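Long-range contacts in aspartate aminotransferase (PDB 1O4S), which catalyses the pyridoxal-phosphate-dependent transfer of an amino group from L-aspartate to 2-oxoglutarate, yielding oxaloacetate and L-glutamate: residues 42-47 / 372-377; 48-53 / 249-254; 65-70 / 280-285; 83-88 / 99-104; 217-222 / 325-330. All blocks are in the same frame, centred on the assembly; numbering follows the deposited sequence.

Contact 1 of 5, residues 42-47 / 372-377; sequences DVINLT and IERLTE
Arg-374 carries most of the join between the short strand segment and the first turns of helix 372-386. Its CB points toward residues 42-47, and CG lies anti to the carbonyl carbon. Bends at chi2 (-73°) and chi3 (-88°) then fold the chain so that the guanidinium comes to lie over Ile-44. NE passes Ile-44 CG1 at 4.2 Å, and CZ comes closer, 3.6 Å from the same CG1, which sits over one face of the group, toward its rim. At the tip, NH1 donates to Asp-42 OD1 over 3.1 Å in a salt bridge that uses the syn lone pair of the carboxylate. The two planes are only 19° apart, so the groups meet nearly coplanar, tip to tip. NH2 adds a weak bond to the same OD1 (3.4 Å).

Glu-377 brings a second carboxylate near: its OE1 lies 4.1 Å from Asp-42 OD2. This like-charge approach is probably eased by Arg-381, which forms a salt bridge with Glu-377 OE1. Deeper in, the contact turns apolar, with Leu-46 CD2 4.2 Å from Leu-375 CD2. Strand 44-45 is one of the two outermost strands of the four-stranded sheet, the backbone of Ile-44 bonding those of Lys-349 and Ala-351; helix 372-386 packs against it here, while Ile-372 and Thr-376 turn to helix 296-315.

Contact 2 of 5, residues 48-53 / 249-254; sequences AGEPDF and SMTGWR. With PLP (pyridoxal-5'-phosphate), chain M.
The guanidinium of Arg-254 presents its edge to the cofactor phosphate, with the phosphorus in its plane, while one face of the Trp-253 indole receives Met-250 CE 3.8 Å above it, toward the ring's rim. This is the phosphate-binding end of the pyridoxal-phosphate site of this aminotransferase family. Arg-254 NH1 bonds PLP O1P at 2.8 Å, and NH2 bonds PLP O3P along an almost straight 169° path, a two-pronged grip expected to neutralise phosphate charge. NH1 also donates to Thr-251 O, which fixes the rotation of the group, and NH2 reaches Thr-276 O of the second subunit.

Residues 48-53, which include Gly-49 of the probable aspartate site, do not touch Arg-254; they meet the loop ahead of it. Glu-50 crosses Thr-251 at about a right angle, CB against CG2 at 3.4 Å. Its OE1 accepts from Thr-251 OG1 (2.7 Å) on the anti lone pair, and also from Tyr-74 N of the second subunit, whose hydroxyl is hydrogen-bonded to the pyridoxal-5'-phosphate. Glu-50 OE1 thus links Thr-251, in the loop that leads to Arg-254, to the second subunit. Pro-51 CB rests on Ser-249 OG at 3.3 Å. With OG anti to the backbone N (chi1 -156°), Ser-249 donates to Phe-53 O over 2.7 Å, approaching from above the carbonyl plane, 46° out of it.

Contact 3 of 5, residues 65-70 / 280-285; sequences RFLQKG and NTVAQY
Asn-280 OD1 is gripped by one well-formed hydrogen bond, from Ala-283 N at 2.9 Å and 162°, received in the carbonyl plane on a lone pair. Asn-280 stands at the N-cap position of helix 281-290, and this is its capping bond. The amide nitrogen at the other end of the group is held too, by Trp-253 O of the second subunit.

Against the capped turn lies the end of helix 57-68, and Phe-66 does most of the work there. With CG anti to the backbone N (chi1 177°), its ring reaches across to Tyr-285 and forms an offset stack: centroids 4.5 Å apart, planes inclined by 25°. Tyr-285 CD1 stands over one face of the phenylalanine, displaced toward the rim, and the closest carbons, Phe-66 CE1 and Tyr-285 CE1, are 3.5 Å apart. Thr-281 CG2 touches both rings, 3.6 Å from Phe-66 CZ and in the plane of the tyrosine at its edge; the threonine hydroxyl is turned to Lys-73 O. Val-282 CG2 lies 4.0 Å from Phe-66 CD2 and 4.2 Å from Leu-67 CD2.

This is an apolar helix-helix contact at the dimer interface, where Leu-67 also packs on Trp-253 of the second subunit, and it is built from an N-capped helix start and an offset aromatic stack.

Contact 4 of 5, residues 83-88 / 99-104; sequences LREGIA and ISPDQV
The chain leaves helix 81-95 and returns along it through a 3-10 turn at 101-103, bringing the CA atoms of Glu-85 and Pro-101 to 4.6 Å. This connection leads from helix 81-95 into strand 104-107, an edge strand of the seven-stranded sheet of the aminotransferase large domain; an ST turn at Ser-100 helps shape the loop.

Arg-84, bent at chi3 (-71°), slides past Val-104 in the opposite direction, CG on CG1. Its NH2 gives weak bonds at the edge of the guanidinium to Pro-101 O (2.9 Å) and to Asp-102 OD2 (3.3 Å), the latter a salt bridge that Arg-78 also shares. The firmer hold on the group is NE, bonded to Gly-79 O. One turn further along the helix, Ala-88 CB lies 4.0 Å from Ile-99 CG2 and also meets Val-104 CG2, while Ile-87 CG2 meets Val-104 CG1. Water 2 closes the far end, donating to Ala-88 O at 3.2 Å and accepting from Ile-99 N at 3.3 Å.

Contact 5 of 5, residues 217-222 / 325-330; sequences DSLVYT and GAFYLF
Leu-219, Gly-325 and Tyr-221 have the most surface buried here, and two of them bond to Ala-326. Leu-219 is the centre of an inverse gamma turn, and its carbonyl oxygen accepts from Ala-326 N at 2.9 Å, in the carbonyl plane but with a bent N-H...O angle of 134°. The same oxygen lies only 3.0 Å from Gly-325 CA: the glycine has no side chain, and the backbones close into a single bridge between Val-220 and Gly-325.

Tyr-221, two residues on, adds its phenol. Its CG is anti to the carbonyl carbon (chi1 -46°), which carries the ring past Gly-325, CD2 3.7 Å from Gly-325 N, and delivers OH to Ala-326 O. At 2.5 Å this bond is very short; the phenol donates, meeting the oxygen in the carbonyl plane, with that oxygen at the ring's edge. Both peptides flanking Ala-326 CA are thus bonded to the loop. Leu-219 CD1 touches the edge of the Phe-327 ring in plane, 3.9 Å from CD2.

Helix 296-315 backs Tyr-221 through Phe-302. Leu-219 lies close to Lys-246, the lysine that carries the cofactor in the family, though not bonded to it here, and Phe-327 close to Gly-49 of the probable aspartate site, so the contact lies beside the pyridoxal-phosphate site, joining the loop after strand 209-213 to the residues that lead into strand 328-332.

Contacts 2, 3 and 5 are buried, whereas contacts 1 and 4, about 40 Å apart between centres and on opposite sides of the chain's centre, are only partly so, and each includes an arginine-aspartate salt bridge, weak in contact 4. Contacts 1 and 5 reach the same four-stranded sheet, through its two outermost strands; contact 4 leads into the seven-stranded one. Near the cofactor the chemistry is hydrogen bonding, backbone and hydroxyl in contact 5, carboxylate and phosphate in contact 2, and these two touch where Phe-327 meets Gly-49 and Glu-50. Contact 3, chiefly aromatic and apolar, shares the second subunit with contact 2, Trp-253 packing on Ala-283 within the chain.

Contact 1 of 5, residues 42-47 / 372-377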
# COMPACT_ATOMS: atom_id res chain seq x y z
N ASP B 42 -20.50 23.25 18.06
CA ASP B 42 -19.12 23.40 18.52
C ASP B 42 -18.61 22.09 19.12
O ASP B 42 -18.51 21.93 20.34
CB ASP B 42 -18.99 24.55 19.53
CG ASP B 42 -17.53 24.82 19.92
OD1 ASP B 42 -16.59 24.46 19.13
OD2 ASP B 42 -17.25 25.38 21.00
N VAL B 43 -18.29 21.15 18.23
CA VAL B 43 -17.81 19.84 18.65
C VAL B 43 -16.32 19.93 18.96
O VAL B 43 -15.54 20.33 18.09
CB VAL B 43 -18.03 18.76 17.54
CG1 VAL B 43 -17.26 17.48 17.85
CG2 VAL B 43 -19.52 18.47 17.36
N ILE B 44 -15.93 19.58 20.18
CA ILE B 44 -14.54 19.37 20.51
C ILE B 44 -14.26 17.88 20.31
O ILE B 44 -14.80 17.03 21.00
CB ILE B 44 -14.19 19.86 21.94
CG1 ILE B 44 -14.64 21.31 22.16
CG2 ILE B 44 -12.69 19.74 22.20
CD1 ILE B 44 -14.79 21.69 23.62
N ASN B 45 -13.41 17.58 19.35
CA ASN B 45 -13.19 16.22 18.89
C ASN B 45 -11.88 15.73 19.44
O ASN B 45 -10.83 16.10 18.95
CB ASN B 45 -13.17 16.15 17.35
CG ASN B 45 -13.26 14.70 16.83
OD1 ASN B 45 -12.56 13.81 17.31
ND2 ASN B 45 -14.17 14.45 15.87
N LEU B 46 -11.96 14.89 20.45
CA LEU B 46 -10.80 14.31 21.10
C LEU B 46 -10.59 12.84 20.73
O LEU B 46 -10.16 12.04 21.57
CB LEU B 46 -10.98 14.46 22.60
CG LEU B 46 -11.27 15.90 22.97
CD1 LEU B 46 -11.45 16.01 24.46
CD2 LEU B 46 -10.15 16.84 22.45
N THR B 47 -10.86 12.50 19.47
CA THR B 47 -10.65 11.14 18.97
C THR B 47 -9.43 10.96 18.08
O THR B 47 -9.14 9.84 17.69
CB THR B 47 -11.87 10.63 18.16
OG1 THR B 47 -12.07 11.43 16.98
CG2 THR B 47 -13.18 10.75 18.98
N ILE B 372 -4.45 23.25 24.91
CA ILE B 372 -4.85 23.28 26.30
C ILE B 372 -6.17 24.01 26.44
O ILE B 372 -7.01 23.61 27.26
CB ILE B 372 -3.73 23.87 27.20
CG1 ILE B 372 -2.67 22.79 27.40
CG2 ILE B 372 -4.29 24.29 28.58
CD1 ILE B 372 -1.55 23.19 28.29
N GLU B 373 -6.38 25.02 25.60
CA GLU B 373 -7.61 25.81 25.61
C GLU B 373 -8.84 24.93 25.35
O GLU B 373 -9.83 24.99 26.07
CB GLU B 373 -7.54 26.92 24.55
CG GLU B 373 -8.77 27.84 24.57
CD GLU B 373 -8.80 28.87 23.44
OE1 GLU B 373 -8.00 28.74 22.49
OE2 GLU B 373 -9.63 29.82 23.50
N ARG B 374 -8.77 24.15 24.30
CA ARG B 374 -9.87 23.29 23.90
C ARG B 374 -10.03 22.12 24.86
O ARG B 374 -11.15 21.73 25.16
CB ARG B 374 -9.65 22.77 22.48
CG ARG B 374 -9.70 23.84 21.44
CD ARG B 374 -11.09 24.37 21.17
NE ARG B 374 -11.78 23.58 20.13
CZ ARG B 374 -13.09 23.64 19.87
NH1 ARG B 374 -13.88 24.44 20.59
NH2 ARG B 374 -13.61 22.88 18.91
N LEU B 375 -8.91 21.57 25.32
CA LEU B 375 -8.90 20.54 26.34
C LEU B 375 -9.58 21.02 27.62
O LEU B 375 -10.28 20.26 28.27
CB LEU B 375 -7.48 20.08 26.65
CG LEU B 375 -6.78 19.21 25.60
CD1 LEU B 375 -5.34 19.08 25.99
CD2 LEU B 375 -7.42 17.85 25.51
N THR B 376 -9.36 22.28 27.97
CA THR B 376 -9.93 22.85 29.18
C THR B 376 -11.43 22.91 29.06
O THR B 376 -12.13 22.59 30.01
CB THR B 376 -9.39 24.27 29.43
OG1 THR B 376 -7.99 24.23 29.68
CG2 THR B 376 -9.96 24.82 30.75
N GLU B 377 -11.91 23.37 27.91
CA GLU B 377 -13.33 23.46 27.67
C GLU B 377 -13.94 22.06 27.64
O GLU B 377 -15.01 21.87 28.19
CB GLU B 377 -13.65 24.18 26.35
CG GLU B 377 -14.77 25.21 26.47
CD GLU B 377 -16.14 24.73 26.05
OE1 GLU B 377 -16.24 24.41 24.84
OE2 GLU B 377 -17.11 24.72 26.91

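Contact 2 of 5, residues 48-53 / 249-254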
# COMPACT_ATOMS: atom_id res chain seq x y z
N ALA B 48 -8.72 12.04 17.75
CA ALA B 48 -7.67 11.97 16.75
C ALA B 48 -6.60 10.94 17.06
O ALA B 48 -6.18 10.79 18.21
CB ALA B 48 -7.04 13.36 16.50
N GLY B 49 -6.20 10.22 16.03
CA GLY B 49 -5.01 9.39 16.06
C GLY B 49 -3.78 10.01 15.42
O GLY B 49 -2.85 9.27 15.06
N GLU B 50 -3.75 11.35 15.26
CA GLU B 50 -2.61 12.04 14.64
C GLU B 50 -2.33 13.37 15.33
O GLU B 50 -3.27 14.04 15.73
CB GLU B 50 -2.84 12.32 13.13
CG GLU B 50 -3.94 13.33 12.82
CD GLU B 50 -4.41 13.31 11.38
OE1 GLU B 50 -3.60 12.98 10.48
OE2 GLU B 50 -5.60 13.66 11.16
N PRO B 51 -1.05 13.77 15.39
CA PRO B 51 -0.70 15.05 16.00
C PRO B 51 -1.32 16.23 15.25
O PRO B 51 -1.58 16.18 14.04
CB PRO B 51 0.84 15.05 15.99
CG PRO B 51 1.22 13.63 15.78
CD PRO B 51 0.14 13.03 14.92
N ASP B 52 -1.60 17.28 15.99
CA ASP B 52 -2.17 18.50 15.42
C ASP B 52 -1.07 19.51 15.04
O ASP B 52 -1.18 20.70 15.29
CB ASP B 52 -3.15 19.11 16.43
CG ASP B 52 -2.48 19.44 17.77
OD1 ASP B 52 -1.70 18.62 18.28
OD2 ASP B 52 -2.71 20.48 18.41
N PHE B 53 0.06 19.03 14.55
CA PHE B 53 1.15 19.89 14.18
C PHE B 53 1.25 19.73 12.66
O PHE B 53 0.82 18.73 12.09
CB PHE B 53 2.45 19.47 14.87
CG PHE B 53 2.61 20.01 16.26
CD1 PHE B 53 3.61 20.91 16.56
CD2 PHE B 53 1.76 19.61 17.28
CE1 PHE B 53 3.75 21.42 17.87
CE2 PHE B 53 1.89 20.12 18.56
CZ PHE B 53 2.89 21.02 18.85
N SER B 249 4.72 14.37 12.90
CA SER B 249 3.42 14.80 12.46
C SER B 249 3.31 14.76 10.93
O SER B 249 2.95 15.76 10.29
CB SER B 249 3.10 16.19 12.99
OG SER B 249 1.71 16.38 13.05
N MET B 250 3.70 13.62 10.37
CA MET B 250 3.71 13.42 8.93
C MET B 250 2.76 12.31 8.52
O MET B 250 3.02 11.60 7.59
CB MET B 250 5.14 13.11 8.46
CG MET B 250 6.02 14.34 8.49
SD MET B 250 7.74 13.96 8.10
CE MET B 250 7.63 13.25 6.44
N THR B 251 1.62 12.19 9.22
CA THR B 251 0.68 11.07 9.02
C THR B 251 0.21 10.93 7.58
O THR B 251 0.15 9.81 7.09
CB THR B 251 -0.58 11.20 9.92
OG1 THR B 251 -1.04 12.53 9.84
CG2 THR B 251 -0.29 10.91 11.38
N GLY B 252 -0.12 12.03 6.91
CA GLY B 252 -0.60 11.98 5.54
C GLY B 252 0.46 11.64 4.48
O GLY B 252 0.11 11.35 3.37
N TRP B 253 1.74 11.67 4.85
CA TRP B 253 2.86 11.29 3.96
C TRP B 253 2.95 9.78 3.72
O TRP B 253 3.35 9.39 2.63
CB TRP B 253 4.20 11.81 4.46
CG TRP B 253 4.34 13.27 4.37
CD1 TRP B 253 4.04 14.20 5.33
CD2 TRP B 253 4.86 13.98 3.26
NE1 TRP B 253 4.36 15.46 4.88
CE2 TRP B 253 4.83 15.35 3.59
CE3 TRP B 253 5.35 13.60 2.00
CZ2 TRP B 253 5.26 16.33 2.71
CZ3 TRP B 253 5.76 14.58 1.13
CH2 TRP B 253 5.72 15.93 1.50
N ARG B 254 2.50 8.99 4.69
CA ARG B 254 2.55 7.52 4.70
C ARG B 254 3.96 6.99 4.49
O ARG B 254 4.21 6.36 3.47
CB ARG B 254 1.59 6.89 3.66
CG ARG B 254 0.26 7.63 3.45
CD ARG B 254 -0.69 7.68 4.63
NE ARG B 254 -0.86 6.37 5.25
CZ ARG B 254 -0.41 5.99 6.45
NH1 ARG B 254 0.25 6.83 7.23
NH2 ARG B 254 -0.64 4.75 6.87
N1 PLP M . 0.51 1.73 15.45
C2 PLP M . -0.29 2.49 16.29
C2A PLP M . -0.69 1.83 17.58
C3 PLP M . -0.71 3.78 15.92
O3 PLP M . -1.41 4.44 16.69
C4 PLP M . -0.28 4.34 14.71
C4A PLP M . -0.73 5.76 14.32
C5 PLP M . 0.55 3.53 13.90
C6 PLP M . 0.92 2.24 14.28
C5A PLP M . 1.13 3.92 12.56
O4P PLP M . 0.41 4.61 11.55
P PLP M . 1.11 5.08 10.18
O1P PLP M . 0.44 6.39 9.97
O2P PLP M . 2.57 5.15 10.35
O3P PLP M . 0.61 4.02 9.28

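Contact 3 of 5, residues 65-70 / 280-285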
# COMPACT_ATOMS: atom_id res chain seq x y z
N ARG B 65 11.43 21.37 -3.19
CA ARG B 65 12.64 21.42 -4.00
C ARG B 65 12.76 20.20 -4.91
O ARG B 65 13.00 20.35 -6.10
CB ARG B 65 13.81 21.52 -3.07
CG ARG B 65 15.18 21.54 -3.69
CD ARG B 65 16.27 21.44 -2.57
NE ARG B 65 17.41 20.58 -2.93
CZ ARG B 65 17.36 19.26 -3.19
NH1 ARG B 65 16.21 18.56 -3.17
NH2 ARG B 65 18.50 18.64 -3.50
N PHE B 66 12.58 19.00 -4.34
CA PHE B 66 12.52 17.78 -5.12
C PHE B 66 11.45 17.82 -6.22
O PHE B 66 11.71 17.51 -7.40
CB PHE B 66 12.25 16.57 -4.22
CG PHE B 66 12.10 15.30 -4.99
CD1 PHE B 66 13.20 14.72 -5.60
CD2 PHE B 66 10.86 14.69 -5.15
CE1 PHE B 66 13.07 13.54 -6.36
CE2 PHE B 66 10.77 13.51 -5.91
CZ PHE B 66 11.89 12.95 -6.50
N LEU B 67 10.25 18.22 -5.81
CA LEU B 67 9.09 18.33 -6.70
C LEU B 67 9.31 19.21 -7.91
O LEU B 67 8.87 18.89 -9.03
CB LEU B 67 7.90 18.92 -5.96
CG LEU B 67 6.83 17.96 -5.62
CD1 LEU B 67 5.72 18.66 -4.86
CD2 LEU B 67 6.30 17.34 -6.91
N GLN B 68 9.97 20.33 -7.70
CA GLN B 68 10.09 21.32 -8.75
C GLN B 68 10.96 20.87 -9.91
O GLN B 68 10.86 21.40 -11.02
CB GLN B 68 10.53 22.68 -8.14
CG GLN B 68 9.32 23.30 -7.38
CD GLN B 68 9.59 24.60 -6.67
OE1 GLN B 68 10.68 24.80 -6.14
NE2 GLN B 68 8.58 25.49 -6.64
N LYS B 69 11.77 19.84 -9.68
CA LYS B 69 12.53 19.21 -10.74
C LYS B 69 11.61 18.35 -11.65
O LYS B 69 11.99 18.01 -12.76
CB LYS B 69 13.67 18.37 -10.13
CG LYS B 69 14.63 19.23 -9.26
CD LYS B 69 15.71 18.39 -8.57
CE LYS B 69 16.74 19.28 -7.87
NZ LYS B 69 18.04 18.55 -7.56
N GLY B 70 10.42 17.98 -11.15
CA GLY B 70 9.39 17.32 -11.94
C GLY B 70 9.55 15.82 -12.19
O GLY B 70 8.76 15.26 -12.92
N ASN B 280 5.61 6.56 -2.50
CA ASN B 280 5.70 7.85 -3.11
C ASN B 280 7.10 8.46 -2.99
O ASN B 280 7.64 8.62 -1.87
CB ASN B 280 4.65 8.74 -2.46
CG ASN B 280 4.61 10.13 -3.05
OD1 ASN B 280 5.48 10.97 -2.79
ND2 ASN B 280 3.55 10.42 -3.78
N THR B 281 7.69 8.83 -4.12
CA THR B 281 9.08 9.29 -4.11
C THR B 281 9.26 10.61 -3.38
O THR B 281 10.28 10.81 -2.71
CB THR B 281 9.62 9.43 -5.55
OG1 THR B 281 9.27 8.24 -6.28
CG2 THR B 281 11.14 9.52 -5.57
N VAL B 282 8.31 11.52 -3.56
CA VAL B 282 8.35 12.77 -2.80
C VAL B 282 8.45 12.48 -1.30
O VAL B 282 9.27 13.06 -0.60
CB VAL B 282 7.17 13.73 -3.12
CG1 VAL B 282 7.42 15.10 -2.49
CG2 VAL B 282 6.96 13.87 -4.62
N ALA B 283 7.58 11.58 -0.82
CA ALA B 283 7.56 11.18 0.57
C ALA B 283 8.93 10.64 1.03
O ALA B 283 9.38 10.89 2.13
CB ALA B 283 6.45 10.11 0.80
N GLN B 284 9.59 9.88 0.18
CA GLN B 284 10.89 9.34 0.52
C GLN B 284 11.86 10.46 0.76
O GLN B 284 12.57 10.42 1.77
CB GLN B 284 11.40 8.38 -0.52
CG GLN B 284 10.53 7.17 -0.64
CD GLN B 284 11.15 6.06 -1.46
OE1 GLN B 284 12.20 5.57 -1.12
NE2 GLN B 284 10.47 5.64 -2.51
N TYR B 285 11.89 11.45 -0.11
CA TYR B 285 12.77 12.59 0.11
C TYR B 285 12.38 13.43 1.30
O TYR B 285 13.26 13.93 2.04
CB TYR B 285 12.97 13.42 -1.16
CG TYR B 285 13.89 12.65 -2.10
CD1 TYR B 285 13.39 11.91 -3.15
CD2 TYR B 285 15.27 12.62 -1.88
CE1 TYR B 285 14.21 11.18 -3.99
CE2 TYR B 285 16.10 11.89 -2.72
CZ TYR B 285 15.54 11.18 -3.77
OH TYR B 285 16.33 10.47 -4.60

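Contact 4 of 5, residues 83-88 / 99-104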
# COMPACT_ATOMS: atom_id res chain seq x y z
N LEU B 83 17.63 6.64 2.07
CA LEU B 83 16.65 6.65 3.15
C LEU B 83 16.86 5.42 4.05
O LEU B 83 16.90 5.53 5.27
CB LEU B 83 15.22 6.73 2.61
CG LEU B 83 14.06 6.72 3.60
CD1 LEU B 83 14.27 7.76 4.73
CD2 LEU B 83 12.70 6.90 2.94
N ARG B 84 17.08 4.26 3.45
CA ARG B 84 17.32 3.07 4.24
C ARG B 84 18.58 3.19 5.08
O ARG B 84 18.58 2.83 6.25
CB ARG B 84 17.37 1.86 3.33
CG ARG B 84 15.98 1.47 2.85
CD ARG B 84 15.96 0.13 2.15
NE ARG B 84 16.62 0.21 0.85
CZ ARG B 84 17.78 -0.35 0.54
NH1 ARG B 84 18.26 -0.19 -0.69
NH2 ARG B 84 18.48 -1.03 1.42
N GLU B 85 19.64 3.74 4.48
CA GLU B 85 20.89 3.97 5.15
C GLU B 85 20.73 5.00 6.26
O GLU B 85 21.25 4.81 7.35
CB GLU B 85 21.94 4.42 4.14
CG GLU B 85 23.30 4.73 4.74
CD GLU B 85 24.24 5.34 3.72
OE1 GLU B 85 23.86 6.37 3.07
OE2 GLU B 85 25.36 4.79 3.56
N GLY B 86 20.02 6.09 5.99
CA GLY B 86 19.75 7.09 7.02
C GLY B 86 19.00 6.50 8.21
O GLY B 86 19.38 6.72 9.35
N ILE B 87 17.94 5.74 7.94
CA ILE B 87 17.19 5.04 8.99
C ILE B 87 18.08 4.06 9.77
O ILE B 87 18.08 4.05 11.00
CB ILE B 87 16.00 4.33 8.41
CG1 ILE B 87 14.98 5.35 7.91
CG2 ILE B 87 15.39 3.40 9.45
CD1 ILE B 87 13.92 4.79 6.95
N ALA B 88 18.86 3.26 9.04
CA ALA B 88 19.74 2.29 9.66
C ALA B 88 20.75 2.99 10.60
O ALA B 88 21.01 2.52 11.71
CB ALA B 88 20.48 1.51 8.59
N ILE B 99 23.34 -1.75 12.18
CA ILE B 99 22.25 -2.03 11.25
C ILE B 99 22.68 -1.72 9.80
O ILE B 99 23.09 -0.61 9.48
CB ILE B 99 21.01 -1.25 11.66
CG1 ILE B 99 20.77 -1.42 13.17
CG2 ILE B 99 19.78 -1.72 10.88
CD1 ILE B 99 19.45 -0.85 13.67
N SER B 100 22.60 -2.73 8.94
CA SER B 100 22.78 -2.57 7.50
C SER B 100 21.53 -1.95 6.82
O SER B 100 20.42 -2.20 7.24
CB SER B 100 23.14 -3.93 6.91
OG SER B 100 23.07 -3.94 5.51
N PRO B 101 21.70 -1.15 5.77
CA PRO B 101 20.55 -0.63 5.00
C PRO B 101 19.67 -1.75 4.41
O PRO B 101 18.46 -1.57 4.23
CB PRO B 101 21.21 0.18 3.88
CG PRO B 101 22.63 0.40 4.32
CD PRO B 101 22.98 -0.72 5.20
N ASP B 102 20.28 -2.90 4.15
CA ASP B 102 19.56 -4.09 3.66
C ASP B 102 18.69 -4.78 4.74
O ASP B 102 17.98 -5.73 4.43
CB ASP B 102 20.54 -5.07 3.02
CG ASP B 102 21.12 -4.54 1.68
OD1 ASP B 102 22.16 -5.11 1.22
OD2 ASP B 102 20.62 -3.53 1.03
N GLN B 103 18.72 -4.28 5.98
CA GLN B 103 17.82 -4.75 7.03
C GLN B 103 16.53 -3.93 7.14
O GLN B 103 15.68 -4.25 7.94
CB GLN B 103 18.53 -4.70 8.39
CG GLN B 103 19.58 -5.76 8.56
CD GLN B 103 20.24 -5.71 9.93
OE1 GLN B 103 21.34 -5.18 10.06
NE2 GLN B 103 19.58 -6.25 10.95
N VAL B 104 16.44 -2.86 6.35
CA VAL B 104 15.36 -1.86 6.42
C VAL B 104 14.48 -1.97 5.18
O VAL B 104 14.97 -2.09 4.07
CB VAL B 104 15.93 -0.42 6.48
CG1 VAL B 104 14.77 0.67 6.50
CG2 VAL B 104 16.89 -0.25 7.67
O HOH W 1 20.90 -2.22 -1.20
O HOH W 2 24.01 1.42 11.90

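Contact 5 of 5, residues 217-222 / 325-330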
# COMPACT_ATOMS: atom_id res chain seq x y z
N ASP B 217 7.54 6.20 20.10
CA ASP B 217 8.72 6.20 20.97
C ASP B 217 9.35 7.58 21.28
O ASP B 217 10.12 7.70 22.25
CB ASP B 217 9.80 5.24 20.47
CG ASP B 217 10.52 5.72 19.19
OD1 ASP B 217 11.61 5.18 18.90
OD2 ASP B 217 10.05 6.55 18.39
N SER B 218 9.07 8.58 20.44
CA SER B 218 9.53 9.95 20.62
C SER B 218 8.63 10.68 21.56
O SER B 218 9.05 11.64 22.19
CB SER B 218 9.48 10.72 19.27
OG SER B 218 10.75 10.67 18.70
N LEU B 219 7.36 10.31 21.56
CA LEU B 219 6.38 10.99 22.38
C LEU B 219 6.33 10.33 23.75
O LEU B 219 5.36 9.66 24.11
CB LEU B 219 5.02 11.00 21.69
CG LEU B 219 4.93 11.96 20.50
CD1 LEU B 219 3.90 11.56 19.51
CD2 LEU B 219 4.63 13.34 21.03
N VAL B 220 7.41 10.51 24.51
CA VAL B 220 7.54 9.94 25.85
C VAL B 220 7.74 11.07 26.87
O VAL B 220 8.37 12.10 26.57
CB VAL B 220 8.68 8.89 25.92
CG1 VAL B 220 8.28 7.62 25.15
CG2 VAL B 220 10.02 9.45 25.40
N TYR B 221 7.15 10.89 28.05
CA TYR B 221 7.08 11.92 29.09
C TYR B 221 7.83 11.46 30.32
O TYR B 221 7.62 11.96 31.41
CB TYR B 221 5.62 12.21 29.44
CG TYR B 221 4.81 12.36 28.19
CD1 TYR B 221 5.19 13.29 27.22
CD2 TYR B 221 3.70 11.55 27.94
CE1 TYR B 221 4.48 13.42 26.03
CE2 TYR B 221 2.98 11.68 26.74
CZ TYR B 221 3.38 12.62 25.79
OH TYR B 221 2.70 12.76 24.59
N THR B 222 8.77 10.56 30.09
CA THR B 222 9.40 9.83 31.15
C THR B 222 10.74 9.28 30.63
O THR B 222 10.98 9.23 29.40
CB THR B 222 8.36 8.77 31.62
OG1 THR B 222 7.87 9.13 32.91
CG2 THR B 222 8.91 7.39 31.79
N GLY B 325 3.50 7.88 27.53
CA GLY B 325 3.81 8.11 26.13
C GLY B 325 2.58 8.14 25.24
O GLY B 325 1.46 7.93 25.74
N ALA B 326 2.79 8.40 23.94
CA ALA B 326 1.73 8.61 22.95
C ALA B 326 0.89 9.83 23.37
O ALA B 326 1.40 10.68 24.09
CB ALA B 326 0.88 7.34 22.74
N PHE B 327 -0.33 9.97 22.87
CA PHE B 327 -1.14 11.14 23.21
C PHE B 327 -2.57 10.78 23.51
O PHE B 327 -3.50 11.55 23.22
CB PHE B 327 -1.01 12.25 22.18
CG PHE B 327 -1.12 11.80 20.74
CD1 PHE B 327 -2.36 11.57 20.15
CD2 PHE B 327 0.02 11.66 19.96
CE1 PHE B 327 -2.44 11.17 18.82
CE2 PHE B 327 -0.07 11.28 18.64
CZ PHE B 327 -1.29 11.03 18.07
N TYR B 328 -2.71 9.63 24.17
CA TYR B 328 -3.99 9.09 24.64
C TYR B 328 -4.06 8.94 26.17
O TYR B 328 -3.05 8.75 26.88
CB TYR B 328 -4.26 7.74 24.00
CG TYR B 328 -3.94 7.73 22.54
CD1 TYR B 328 -4.76 8.39 21.65
CD2 TYR B 328 -2.77 7.14 22.07
CE1 TYR B 328 -4.46 8.43 20.32
CE2 TYR B 328 -2.46 7.17 20.73
CZ TYR B 328 -3.32 7.83 19.85
OH TYR B 328 -3.08 7.86 18.48
N LEU B 329 -5.28 9.05 26.65
CA LEU B 329 -5.60 8.78 28.02
C LEU B 329 -6.83 7.86 28.01
O LEU B 329 -7.87 8.18 27.41
CB LEU B 329 -5.85 10.10 28.77
CG LEU B 329 -5.84 9.93 30.29
CD1 LEU B 329 -5.21 11.13 30.99
CD2 LEU B 329 -7.23 9.68 30.81
N PHE B 330 -6.70 6.70 28.65
CA PHE B 330 -7.74 5.67 28.62
C PHE B 330 -8.42 5.60 30.00
O PHE B 330 -7.91 4.95 30.92
CB PHE B 330 -7.09 4.34 28.23
CG PHE B 330 -8.04 3.34 27.61
CD1 PHE B 330 -8.15 2.06 28.13
CD2 PHE B 330 -8.77 3.65 26.47
CE1 PHE B 330 -9.00 1.14 27.55
CE2 PHE B 330 -9.60 2.75 25.88
CZ PHE B 330 -9.72 1.49 26.42